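PDB 2CXI: phenylalanyl-tRNA synthetase beta chain, which forms, with the alpha subunit, the tetrameric ligase that charges tRNA(Phe) with phenylalanine at the expense of ATP, and is represented here by its N-terminal part. Local coordinates for residues A[30-35]-A[342-347]; A[77-82]-A[278-283]; A[305-310]-A[336-341]; A[312-317]-A[321-326]. All coordinates share one frame; numbering follows the deposited sequence.

Contact 1 (A[30-35]-A[342-347])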
loop_
_atom_site.group_PDB
_atom_site.type_symbol
_atom_site.label_atom_id
_atom_site.label_comp_id
_atom_site.label_asym_id
_atom_site.label_seq_id
_atom_site.Cartn_x
_atom_site.Cartn_y
_atom_site.Cartn_z
ATOM N N TYR A 30 39.525 26.306 21.185
ATOM C CA TYR A 30 38.211 26.811 20.762
ATOM C C TYR A 30 37.144 25.699 20.719
ATOM O O TYR A 30 35.947 25.969 20.878
ATOM C CB TYR A 30 38.291 27.502 19.372
ATOM C CG TYR A 30 39.171 28.743 19.304
ATOM C CD1 TYR A 30 39.479 29.477 20.461
ATOM C CD2 TYR A 30 39.663 29.208 18.074
ATOM C CE1 TYR A 30 40.298 30.628 20.397
ATOM C CE2 TYR A 30 40.475 30.338 17.997
ATOM C CZ TYR A 30 40.781 31.044 19.161
ATOM O OH TYR A 30 41.572 32.175 19.099
ATOM N N ALA A 31 37.569 24.456 20.466
ATOM C CA ALA A 31 36.628 23.325 20.407
ATOM C C ALA A 31 36.573 22.582 21.743
ATOM O O ALA A 31 36.137 21.427 21.812
ATOM C CB ALA A 31 37.038 22.372 19.315
ATOM N N LYS A 32 37.056 23.235 22.796
ATOM C CA LYS A 32 37.097 22.650 24.149
ATOM C C LYS A 32 37.867 21.329 24.165
ATOM O O LYS A 32 37.516 20.380 24.871
ATOM C CB LYS A 32 35.691 22.488 24.758
ATOM C CG LYS A 32 34.774 23.716 24.580
ATOM C CD LYS A 32 33.446 23.534 25.352
ATOM C CE LYS A 32 33.684 23.496 26.850
ATOM N NZ LYS A 32 32.365 23.437 27.551
ATOM N N CYS A 33 38.947 21.276 23.402
ATOM C CA CYS A 33 39.829 20.152 23.560
ATOM C C CYS A 33 41.304 20.497 23.526
ATOM O O CYS A 33 41.679 21.644 23.284
ATOM C CB CYS A 33 39.494 19.031 22.610
ATOM S SG CYS A 33 39.510 19.525 20.920
ATOM N N GLU A 34 42.115 19.485 23.808
ATOM C CA GLU A 34 43.564 19.639 23.824
ATOM C C GLU A 34 44.182 18.747 22.762
ATOM O O GLU A 34 43.632 17.697 22.417
ATOM C CB GLU A 34 44.113 19.248 25.205
ATOM C CG GLU A 34 43.581 20.100 26.336
ATOM C CD GLU A 34 44.417 21.339 26.621
ATOM O OE1 GLU A 34 45.548 21.483 26.073
ATOM O OE2 GLU A 34 43.922 22.196 27.409
ATOM N N LEU A 35 45.304 19.199 22.220
ATOM C CA LEU A 35 46.037 18.422 21.270
ATOM C C LEU A 35 46.872 17.375 21.989
ATOM O O LEU A 35 47.950 17.678 22.537
ATOM C CB LEU A 35 46.957 19.352 20.463
ATOM C CG LEU A 35 46.886 19.386 18.945
ATOM C CD1 LEU A 35 48.082 20.185 18.375
ATOM C CD2 LEU A 35 46.701 17.994 18.270
ATOM N N VAL A 342 29.777 32.303 28.132
ATOM C CA VAL A 342 30.283 33.708 28.015
ATOM C C VAL A 342 31.782 33.795 28.359
ATOM O O VAL A 342 32.569 34.460 27.634
ATOM C CB VAL A 342 29.442 34.695 28.880
ATOM C CG1 VAL A 342 30.053 36.126 28.868
ATOM C CG2 VAL A 342 28.005 34.769 28.354
ATOM N N LEU A 343 32.173 33.123 29.452
ATOM C CA LEU A 343 33.565 33.135 29.902
ATOM C C LEU A 343 34.442 32.451 28.878
ATOM O O LEU A 343 35.498 32.948 28.547
ATOM C CB LEU A 343 33.730 32.470 31.286
ATOM C CG LEU A 343 33.068 33.160 32.473
ATOM C CD1 LEU A 343 33.180 32.323 33.765
ATOM C CD2 LEU A 343 33.615 34.584 32.708
ATOM N N ILE A 344 33.970 31.331 28.331
ATOM C CA ILE A 344 34.695 30.634 27.282
ATOM C C ILE A 344 34.907 31.507 26.050
ATOM O O ILE A 344 36.034 31.622 25.554
ATOM C CB ILE A 344 33.957 29.319 26.879
ATOM C CG1 ILE A 344 33.945 28.306 28.039
ATOM C CG2 ILE A 344 34.599 28.748 25.616
ATOM C CD1 ILE A 344 33.066 27.065 27.738
ATOM N N ALA A 345 33.818 32.106 25.554
ATOM C CA ALA A 345 33.830 32.956 24.339
ATOM C C ALA A 345 34.688 34.197 24.497
ATOM O O ALA A 345 35.297 34.667 23.521
ATOM C CB ALA A 345 32.422 33.366 23.944
ATOM N N TYR A 346 34.682 34.745 25.707
ATOM C CA TYR A 346 35.592 35.834 26.088
ATOM C C TYR A 346 37.067 35.505 25.710
ATOM O O TYR A 346 37.847 36.407 25.456
ATOM C CB TYR A 346 35.441 36.138 27.587
ATOM C CG TYR A 346 36.043 37.467 28.026
ATOM C CD1 TYR A 346 37.192 37.511 28.838
ATOM C CD2 TYR A 346 35.499 38.666 27.605
ATOM C CE1 TYR A 346 37.760 38.736 29.222
ATOM C CE2 TYR A 346 36.051 39.880 27.983
ATOM C CZ TYR A 346 37.175 39.919 28.779
ATOM O OH TYR A 346 37.701 41.153 29.136
ATOM N N GLY A 347 37.417 34.208 25.648
ATOM C CA GLY A 347 38.759 33.736 25.245
ATOM C C GLY A 347 39.017 33.765 23.735
ATOM O O GLY A 347 40.166 33.845 23.297
#

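Contact 2 (A[77-82]-A[278-283])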
loop_
_atom_site.group_PDB
_atom_site.type_symbol
_atom_site.label_atom_id
_atom_site.label_comp_id
_atom_site.label_asym_id
_atom_site.label_seq_id
_atom_site.Cartn_x
_atom_site.Cartn_y
_atom_site.Cartn_z
ATOM N N LYS A 77 27.938 32.591 12.644
ATOM C CA LYS A 77 27.529 33.128 13.940
ATOM C C LYS A 77 26.061 32.869 14.252
ATOM O O LYS A 77 25.278 32.599 13.344
ATOM C CB LYS A 77 27.914 34.610 14.135
ATOM C CG LYS A 77 27.077 35.651 13.412
ATOM C CD LYS A 77 27.611 37.042 13.812
ATOM C CE LYS A 77 26.485 37.981 14.191
ATOM N NZ LYS A 77 27.008 39.378 14.318
ATOM N N GLY A 78 25.705 32.905 15.537
ATOM C CA GLY A 78 24.322 32.644 15.955
ATOM C C GLY A 78 23.947 31.179 15.896
ATOM O O GLY A 78 24.821 30.316 15.930
ATOM N N LEU A 79 22.647 30.897 15.815
ATOM C CA LEU A 79 22.157 29.545 15.763
ATOM C C LEU A 79 22.483 28.867 14.429
ATOM O O LEU A 79 22.158 29.424 13.387
ATOM C CB LEU A 79 20.631 29.535 15.871
ATOM C CG LEU A 79 19.767 29.072 17.024
ATOM C CD1 LEU A 79 18.351 28.952 16.461
ATOM C CD2 LEU A 79 20.220 27.782 17.706
ATOM N N PRO A 80 23.076 27.673 14.437
ATOM C CA PRO A 80 23.238 26.902 13.193
ATOM C C PRO A 80 21.875 26.439 12.705
ATOM O O PRO A 80 21.060 25.985 13.494
ATOM C CB PRO A 80 24.101 25.705 13.593
ATOM C CG PRO A 80 24.069 25.644 15.071
ATOM C CD PRO A 80 23.681 26.998 15.592
ATOM N N LYS A 81 21.644 26.577 11.413
ATOM C CA LYS A 81 20.338 26.334 10.808
ATOM C C LYS A 81 20.324 24.937 10.218
ATOM O O LYS A 81 21.220 24.595 9.481
ATOM C CB LYS A 81 20.104 27.359 9.684
ATOM C CG LYS A 81 20.216 28.819 10.107
ATOM C CD LYS A 81 19.390 29.136 11.379
ATOM C CE LYS A 81 19.277 30.645 11.593
ATOM N NZ LYS A 81 19.744 31.045 12.947
ATOM N N TYR A 82 19.315 24.140 10.557
ATOM C CA TYR A 82 19.168 22.782 10.008
ATOM C C TYR A 82 17.788 22.551 9.390
ATOM O O TYR A 82 16.790 22.583 10.106
ATOM C CB TYR A 82 19.398 21.760 11.123
ATOM C CG TYR A 82 20.796 21.813 11.683
ATOM C CD1 TYR A 82 21.874 21.260 10.978
ATOM C CD2 TYR A 82 21.033 22.390 12.919
ATOM C CE1 TYR A 82 23.154 21.336 11.475
ATOM C CE2 TYR A 82 22.317 22.447 13.438
ATOM C CZ TYR A 82 23.357 21.938 12.717
ATOM O OH TYR A 82 24.613 22.021 13.250
ATOM N N LEU A 278 14.784 18.808 15.413
ATOM C CA LEU A 278 15.891 19.722 15.629
ATOM C C LEU A 278 15.413 21.138 15.975
ATOM O O LEU A 278 16.148 22.099 15.787
ATOM C CB LEU A 278 16.787 19.737 14.411
ATOM C CG LEU A 278 17.510 18.406 14.123
ATOM C CD1 LEU A 278 18.344 18.625 12.869
ATOM C CD2 LEU A 278 18.441 17.951 15.267
ATOM N N THR A 279 14.177 21.252 16.484
ATOM C CA THR A 279 13.680 22.529 16.999
ATOM C C THR A 279 14.674 23.098 18.039
ATOM O O THR A 279 15.014 22.405 19.011
ATOM C CB THR A 279 12.344 22.276 17.713
ATOM O OG1 THR A 279 11.399 21.788 16.768
ATOM C CG2 THR A 279 11.735 23.581 18.255
ATOM N N PRO A 280 15.124 24.342 17.859
ATOM C CA PRO A 280 16.087 24.926 18.802
ATOM C C PRO A 280 15.561 24.835 20.220
ATOM O O PRO A 280 14.344 24.884 20.435
ATOM C CB PRO A 280 16.264 26.370 18.295
ATOM C CG PRO A 280 15.864 26.295 16.849
ATOM C CD PRO A 280 14.785 25.274 16.772
ATOM N N LYS A 281 16.449 24.608 21.173
ATOM C CA LYS A 281 16.053 24.657 22.570
ATOM C C LYS A 281 16.133 26.088 23.129
ATOM O O LYS A 281 16.782 26.970 22.550
ATOM C CB LYS A 281 16.841 23.680 23.393
ATOM C CG LYS A 281 16.613 22.221 22.960
ATOM C CD LYS A 281 17.686 21.346 23.579
ATOM C CE LYS A 281 17.432 19.869 23.338
ATOM N NZ LYS A 281 18.177 19.091 24.378
ATOM N N GLU A 282 15.411 26.315 24.210
ATOM C CA GLU A 282 15.238 27.682 24.728
ATOM C C GLU A 282 15.720 27.825 26.166
ATOM O O GLU A 282 15.607 26.889 26.974
ATOM C CB GLU A 282 13.767 28.121 24.592
ATOM C CG GLU A 282 13.329 28.103 23.136
ATOM C CD GLU A 282 11.891 28.549 22.907
ATOM O OE1 GLU A 282 11.062 28.456 23.846
ATOM O OE2 GLU A 282 11.612 29.004 21.776
ATOM N N PHE A 283 16.235 29.019 26.465
ATOM C CA PHE A 283 16.655 29.409 27.800
ATOM C C PHE A 283 16.581 30.935 27.922
ATOM O O PHE A 283 16.722 31.650 26.946
ATOM C CB PHE A 283 18.099 28.969 28.068
ATOM C CG PHE A 283 18.393 28.700 29.531
ATOM C CD1 PHE A 283 18.082 27.456 30.101
ATOM C CD2 PHE A 283 19.001 29.683 30.332
ATOM C CE1 PHE A 283 18.360 27.200 31.461
ATOM C CE2 PHE A 283 19.292 29.425 31.706
ATOM C CZ PHE A 283 18.972 28.198 32.261
#

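Contact 3 (A[305-310]-A[336-341])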
loop_
_atom_site.group_PDB
_atom_site.type_symbol
_atom_site.label_atom_id
_atom_site.label_comp_id
_atom_site.label_asym_id
_atom_site.label_seq_id
_atom_site.Cartn_x
_atom_site.Cartn_y
_atom_site.Cartn_z
ATOM N N GLU A 305 27.132 39.343 21.480
ATOM C CA GLU A 305 28.138 38.955 20.505
ATOM C C GLU A 305 28.917 37.724 20.962
ATOM O O GLU A 305 29.269 36.888 20.151
ATOM C CB GLU A 305 29.145 40.073 20.295
ATOM C CG GLU A 305 28.605 41.320 19.599
ATOM C CD GLU A 305 29.722 42.301 19.327
ATOM O OE1 GLU A 305 29.714 43.434 19.895
ATOM O OE2 GLU A 305 30.638 41.914 18.563
ATOM N N LEU A 306 29.224 37.645 22.247
ATOM C CA LEU A 306 29.932 36.467 22.777
ATOM C C LEU A 306 29.054 35.208 22.691
ATOM O O LEU A 306 29.524 34.153 22.262
ATOM C CB LEU A 306 30.381 36.708 24.213
ATOM C CG LEU A 306 31.520 37.728 24.418
ATOM C CD1 LEU A 306 31.787 37.856 25.895
ATOM C CD2 LEU A 306 32.834 37.382 23.669
ATOM N N LEU A 307 27.782 35.324 23.084
ATOM C CA LEU A 307 26.863 34.182 23.004
ATOM C C LEU A 307 26.567 33.740 21.561
ATOM O O LEU A 307 26.373 32.557 21.304
ATOM C CB LEU A 307 25.558 34.513 23.722
ATOM C CG LEU A 307 25.661 34.627 25.250
ATOM C CD1 LEU A 307 24.335 35.184 25.752
ATOM C CD2 LEU A 307 25.955 33.286 25.905
ATOM N N GLU A 308 26.552 34.686 20.617
ATOM C CA GLU A 308 26.458 34.306 19.198
ATOM C C GLU A 308 27.650 33.475 18.683
ATOM O O GLU A 308 27.449 32.611 17.854
ATOM C CB GLU A 308 26.168 35.520 18.304
ATOM C CG GLU A 308 24.791 36.114 18.564
ATOM C CD GLU A 308 24.498 37.350 17.726
ATOM O OE1 GLU A 308 25.445 38.080 17.395
ATOM O OE2 GLU A 308 23.308 37.594 17.427
ATOM N N LYS A 309 28.872 33.732 19.180
ATOM C CA LYS A 309 30.031 32.876 18.900
ATOM C C LYS A 309 29.913 31.482 19.509
ATOM O O LYS A 309 30.643 30.606 19.121
ATOM C CB LYS A 309 31.335 33.509 19.434
ATOM C CG LYS A 309 31.805 34.738 18.684
ATOM C CD LYS A 309 32.989 35.398 19.398
ATOM C CE LYS A 309 33.333 36.734 18.714
ATOM N NZ LYS A 309 34.656 37.261 19.198
HETATM N N MSE A 310 29.019 31.309 20.482
HETATM C CA MSE A 310 28.799 30.031 21.187
HETATM C C MSE A 310 27.555 29.322 20.645
HETATM O O MSE A 310 27.075 28.339 21.211
HETATM C CB MSE A 310 28.706 30.261 22.691
HETATM C CG MSE A 310 29.959 30.918 23.255
HETATM SE SE MSE A 310 31.563 29.736 22.875
HETATM C CE MSE A 310 31.163 28.182 24.071
ATOM N N ARG A 336 24.180 29.464 35.493
ATOM C CA ARG A 336 25.662 29.384 35.520
ATOM C C ARG A 336 26.240 28.692 34.238
ATOM O O ARG A 336 27.415 28.849 33.929
ATOM C CB ARG A 336 26.174 28.676 36.770
ATOM C CG ARG A 336 25.877 27.158 36.769
ATOM C CD ARG A 336 26.583 26.366 37.836
ATOM N NE ARG A 336 25.978 25.036 38.037
ATOM C CZ ARG A 336 26.177 24.299 39.122
ATOM N NH1 ARG A 336 26.916 24.762 40.140
ATOM N NH2 ARG A 336 25.624 23.099 39.206
ATOM N N ASP A 337 25.422 27.904 33.538
ATOM C CA ASP A 337 25.853 27.284 32.260
ATOM C C ASP A 337 25.968 28.333 31.131
ATOM O O ASP A 337 26.868 28.233 30.308
ATOM C CB ASP A 337 24.933 26.126 31.816
ATOM C CG ASP A 337 24.800 25.040 32.853
ATOM O OD1 ASP A 337 25.812 24.683 33.486
ATOM O OD2 ASP A 337 23.712 24.481 33.109
ATOM N N ILE A 338 25.033 29.303 31.090
ATOM C CA ILE A 338 25.148 30.423 30.163
ATOM C C ILE A 338 26.395 31.236 30.502
ATOM O O ILE A 338 27.151 31.641 29.611
ATOM C CB ILE A 338 23.899 31.330 30.196
ATOM C CG1 ILE A 338 22.595 30.485 30.110
ATOM C CG2 ILE A 338 23.972 32.354 29.066
ATOM C CD1 ILE A 338 22.549 29.477 28.850
ATOM N N LEU A 339 26.586 31.470 31.807
ATOM C CA LEU A 339 27.757 32.229 32.273
ATOM C C LEU A 339 29.063 31.576 31.836
ATOM O O LEU A 339 30.008 32.258 31.400
ATOM C CB LEU A 339 27.717 32.375 33.819
ATOM C CG LEU A 339 28.990 32.944 34.505
ATOM C CD1 LEU A 339 29.354 34.331 33.983
ATOM C CD2 LEU A 339 28.762 32.944 36.059
ATOM N N GLU A 340 29.126 30.255 31.952
ATOM C CA GLU A 340 30.327 29.517 31.512
ATOM C C GLU A 340 30.628 29.748 30.038
ATOM O O GLU A 340 31.768 29.963 29.650
ATOM C CB GLU A 340 30.166 28.008 31.781
ATOM C CG GLU A 340 31.468 27.219 31.810
ATOM C CD GLU A 340 32.358 27.622 32.992
ATOM O OE1 GLU A 340 31.841 28.149 34.006
ATOM O OE2 GLU A 340 33.580 27.401 32.931
ATOM N N ASP A 341 29.597 29.726 29.199
ATOM C CA ASP A 341 29.833 29.897 27.745
ATOM C C ASP A 341 30.310 31.312 27.422
ATOM O O ASP A 341 31.116 31.511 26.523
ATOM C CB ASP A 341 28.566 29.570 26.932
ATOM C CG ASP A 341 28.316 28.073 26.797
ATOM O OD1 ASP A 341 29.234 27.281 27.098
ATOM O OD2 ASP A 341 27.234 27.616 26.362
#

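Contact 4 (A[312-317]-A[321-326])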
loop_
_atom_site.group_PDB
_atom_site.type_symbol
_atom_site.label_atom_id
_atom_site.label_comp_id
_atom_site.label_asym_id
_atom_site.label_seq_id
_atom_site.Cartn_x
_atom_site.Cartn_y
_atom_site.Cartn_z
ATOM N N TYR A 312 24.463 30.574 20.040
ATOM C CA TYR A 312 23.132 30.937 20.535
ATOM C C TYR A 312 22.458 31.958 19.635
ATOM O O TYR A 312 23.105 32.850 19.102
ATOM C CB TYR A 312 23.138 31.556 21.950
ATOM C CG TYR A 312 23.558 30.669 23.090
ATOM C CD1 TYR A 312 22.601 30.036 23.913
ATOM C CD2 TYR A 312 24.911 30.533 23.406
ATOM C CE1 TYR A 312 23.000 29.242 24.993
ATOM C CE2 TYR A 312 25.309 29.741 24.488
ATOM C CZ TYR A 312 24.371 29.129 25.275
ATOM O OH TYR A 312 24.793 28.365 26.343
ATOM N N GLU A 313 21.135 31.855 19.536
ATOM C CA GLU A 313 20.345 32.987 19.105
ATOM C C GLU A 313 20.032 33.801 20.335
ATOM O O GLU A 313 19.744 33.244 21.389
ATOM C CB GLU A 313 19.044 32.573 18.402
ATOM C CG GLU A 313 18.170 33.768 18.047
ATOM C CD GLU A 313 16.839 33.334 17.478
ATOM O OE1 GLU A 313 16.817 32.923 16.307
ATOM O OE2 GLU A 313 15.836 33.406 18.215
ATOM N N VAL A 314 20.109 35.119 20.211
ATOM C CA VAL A 314 20.001 36.007 21.374
ATOM C C VAL A 314 19.063 37.179 21.026
ATOM O O VAL A 314 19.322 37.910 20.065
ATOM C CB VAL A 314 21.391 36.625 21.770
ATOM C CG1 VAL A 314 21.235 37.514 22.999
ATOM C CG2 VAL A 314 22.472 35.546 21.985
ATOM N N GLU A 315 17.994 37.310 21.810
ATOM C CA GLU A 315 17.041 38.411 21.725
ATOM C C GLU A 315 16.995 39.093 23.090
ATOM O O GLU A 315 16.543 38.498 24.060
ATOM C CB GLU A 315 15.635 37.899 21.343
ATOM C CG GLU A 315 14.510 38.823 21.818
ATOM C CD GLU A 315 13.145 38.485 21.218
ATOM O OE1 GLU A 315 12.289 37.883 21.939
ATOM O OE2 GLU A 315 12.934 38.825 20.023
ATOM N N ILE A 316 17.464 40.335 23.146
ATOM C CA ILE A 316 17.492 41.072 24.407
ATOM C C ILE A 316 16.349 42.067 24.462
ATOM O O ILE A 316 16.200 42.890 23.557
ATOM C CB ILE A 316 18.815 41.830 24.592
ATOM C CG1 ILE A 316 20.017 40.869 24.609
ATOM C CG2 ILE A 316 18.748 42.681 25.898
ATOM C CD1 ILE A 316 21.333 41.606 24.361
ATOM N N SER A 317 15.538 41.991 25.509
ATOM C CA SER A 317 14.624 43.084 25.794
ATOM C C SER A 317 14.591 43.373 27.284
ATOM O O SER A 317 14.378 42.470 28.100
ATOM C CB SER A 317 13.219 42.838 25.231
ATOM O OG SER A 317 12.665 41.631 25.721
ATOM N N ALA A 321 17.872 38.246 28.261
ATOM C CA ALA A 321 18.156 37.595 27.001
ATOM C C ALA A 321 17.291 36.340 26.864
ATOM O O ALA A 321 17.365 35.414 27.680
ATOM C CB ALA A 321 19.645 37.278 26.901
ATOM N N LYS A 322 16.436 36.344 25.846
ATOM C CA LYS A 322 15.754 35.118 25.422
ATOM C C LYS A 322 16.685 34.388 24.428
ATOM O O LYS A 322 17.042 34.928 23.384
ATOM C CB LYS A 322 14.409 35.455 24.777
ATOM C CG LYS A 322 13.307 35.870 25.770
ATOM C CD LYS A 322 11.940 36.031 25.025
ATOM C CE LYS A 322 10.776 35.595 25.913
ATOM N NZ LYS A 322 9.671 34.875 25.138
ATOM N N LEU A 323 17.090 33.175 24.781
ATOM C CA LEU A 323 18.121 32.446 24.007
ATOM C C LEU A 323 17.513 31.245 23.315
ATOM O O LEU A 323 16.607 30.633 23.857
ATOM C CB LEU A 323 19.206 31.910 24.945
ATOM C CG LEU A 323 19.843 32.949 25.873
ATOM C CD1 LEU A 323 20.775 32.226 26.884
ATOM C CD2 LEU A 323 20.581 33.985 25.028
ATOM N N LYS A 324 18.036 30.925 22.135
ATOM C CA LYS A 324 17.820 29.618 21.536
ATOM C C LYS A 324 19.210 28.989 21.325
ATOM O O LYS A 324 20.155 29.692 21.032
ATOM C CB LYS A 324 17.076 29.732 20.200
ATOM C CG LYS A 324 15.613 30.166 20.370
ATOM C CD LYS A 324 14.912 30.199 19.067
ATOM C CE LYS A 324 13.493 30.711 19.301
ATOM N NZ LYS A 324 12.933 31.120 18.002
ATOM N N TYR A 325 19.294 27.672 21.462
ATOM C CA TYR A 325 20.545 26.954 21.218
ATOM C C TYR A 325 20.270 25.634 20.505
ATOM O O TYR A 325 19.109 25.159 20.487
ATOM C CB TYR A 325 21.320 26.779 22.543
ATOM C CG TYR A 325 20.604 25.944 23.613
ATOM C CD1 TYR A 325 19.729 26.541 24.534
ATOM C CD2 TYR A 325 20.830 24.574 23.716
ATOM C CE1 TYR A 325 19.101 25.785 25.561
ATOM C CE2 TYR A 325 20.214 23.807 24.709
ATOM C CZ TYR A 325 19.351 24.411 25.631
ATOM O OH TYR A 325 18.743 23.626 26.607
ATOM N N PRO A 326 21.304 25.056 19.876
ATOM C CA PRO A 326 21.127 23.880 18.989
ATOM C C PRO A 326 20.555 22.672 19.729
ATOM O O PRO A 326 20.872 22.461 20.906
ATOM C CB PRO A 326 22.553 23.558 18.540
ATOM C CG PRO A 326 23.317 24.840 18.729
ATOM C CD PRO A 326 22.716 25.511 19.919
HETATM O O HOH W 1 15.641 33.932 21.187
#

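Contact 1 (A[30-35]-A[342-347])
Lys32 NZ is held in a salt bridge by Asp53 OD2 and at the same time rests 3.7 Å from the methyl CD1 of Ile344. The lysine owes its place to a Schellman motif that closes helix 21-30: with a positive phi (57°) it is the C-prime residue, its own N bonding to Leu29 O while Cys33 N returns to Val28 O. From this turn the chain enters strand 33-41 at the margin of the small N-terminal three-stranded sheet, and faces the C-terminal part of helix 335-346 in the B5 domain. The lysine chain bends at its third torsion (66°), which brings both CE and NZ over the end of Ile344; the two side chains cross at about a right angle. The contact across the segments is thus apolar, while the charge of NZ is met by Asp53. A second, looser touch joins Tyr30 to Gly347, and the Tyr30 ring also meets that of Tyr348. Only 126 Å² is buried in all, so the two domains meet here lightly at the surface. Near the C-terminal end of the chain, Gly347 N bonds to Ile344 O at 2.9 Å. Gly347 O stands 4.3 Å from Tyr30 CE1, obliquely to the ring.

Contact 2 (A[77-82]-A[278-283])
Leu79 and Tyr82 make two separate apolar contacts with Pro280 and Leu278, where the loop leading from helix 62-72 to strand 84-93 passes the connection that enters strand 281-286 of the B5 domain. In the first, the methyl CD1 of Leu79 meets the proline ring at Pro280 CG (3.7 Å) and CB (3.8 Å), the two side chains crossing at about a right angle. In the second, Leu278 CD1 comes within 3.7 Å of Tyr82 CB and 4.2 Å of Tyr82 CG, reaching the root of the aromatic side chain obliquely. With its CG anti to the carbonyl carbon (chi1 -65°), Leu278 extends this methyl toward the tyrosine; both residues also pack on helix 240-255.

The polar groups bond within segment 77-82 or to residues elsewhere. Lys81 folds back so that NZ donates to Leu79 O at 2.9 Å, tilted 27° from the carbonyl plane; Gly78 O receives the indole NE1 of Trp71, and Lys281 NZ bonds to Arg329 O. The crossing itself rests on methyls, a methylene and a pyrrolidine ring, 156 Å² in sum. Such contacts carry little directional demand, so this crossing probably depends on close apolar packing rather than on the direction of polar bonds.

Contact 3 (A[305-310]-A[336-341])
Met310, built as selenomethionine, packs on Asp341 where helix 300-309 has just ended beside helix 335-346 of the B5 domain. Its CB heads toward the second helix, and CG, anti to the carbonyl carbon (chi1 -59°), lies 3.5 Å from Asp341 O. The chain then bends twice: SE passes the same carbonyl oxygen at 4.1 Å, and the terminal CE turns to the carboxylate, 3.7 Å from Asp341 OD1 and 3.9 Å from Asp341 CG. The methyl thus covers one oxygen of the acid, while the other, OD2, is gripped by the hydroxyl of Tyr312 and by Arg329 NH2. Those two partners probably fix the rotation of the carboxylate. Asp337, Glu340 and Asp341 are all predicted to bind magnesium in a site shared with the alpha subunit, so Met310 packs directly against one of the predicted magnesium ligands. Three residues earlier in each segment, Leu307 CD2 meets Ile338 CG2 at 3.8 Å, the side chains crossing nearly at right angles. Ile338 in turn packs on Phe283 and Val285 of strand 281-286, and Leu339 turns to helix 287-294, so helix 335-346 lies among the sheet and two other helices of the domain.

Contact 4 (A[312-317]-A[321-326])
The ring of Tyr312 leans obliquely on the opposite strand, with CD1 3.8 Å from Tyr325 CB and 4.0 Å from Leu323 CB. With Tyr325 CG set between its backbone N and carbonyl carbon (chi1 62°), the Tyr325 ring is turned away and its CB lies beside the Tyr312 ring. The Tyr312 hydroxyl bonds to Asp341 OD2, and Leu307 of helix 300-309 and Ile338 of helix 335-346 also pack on this residue. Losing that hydroxyl, as with a phenylalanine here, is likely to leave the Asp341 carboxylate without the hydroxyl that holds OD2, and freer to turn. On the same side of the sheet Val314 CG2 meets Leu323 CD2 at 3.9 Å. Glu313 and Lys324 stand together on the other face, joined by a long, weak salt bridge (OE2 to NZ 3.7 Å), and a water donates both to Glu313 OE2 and to Lys322 O. Between the strands, Glu313 N donates to Lys324 O (2.8 Å) and Lys322 N to Glu315 O (2.8 Å); each is returned by a partner bond within its hydrogen-bonded pair. The strands run at 165° as an antiparallel beta hairpin, completed by strand 281-286 into the three-stranded sheet of a B5 domain, probably akin to the wing of winged helix-turn-helix folds.

Overall arrangement
All four contacts involve the B5 domain at the end of this fragment: contacts 3 and 4 lie within it, contacts 1 and 2 join it to earlier parts of the chain. Contact 1 links segments 307 residues apart and encloses all the others; contact 2 closes before contact 3 opens, and contact 4 is nested inside contact 3. Contacts 2 and 4, centres about 9 Å apart, share a sheet, as strands 281-286 and 320-325 are neighbours. Contacts 3 and 4, centres about 10 Å apart, pack helices 300-309 and 335-346 on one side of that sheet. Helix 335-346 also serves contact 1, its centre about 11 Å from that of contact 3. Three of the four predicted magnesium ligands, Asp337, Glu340 and Asp341, lie on this helix, packed against the sheet and touched by the N-terminal part.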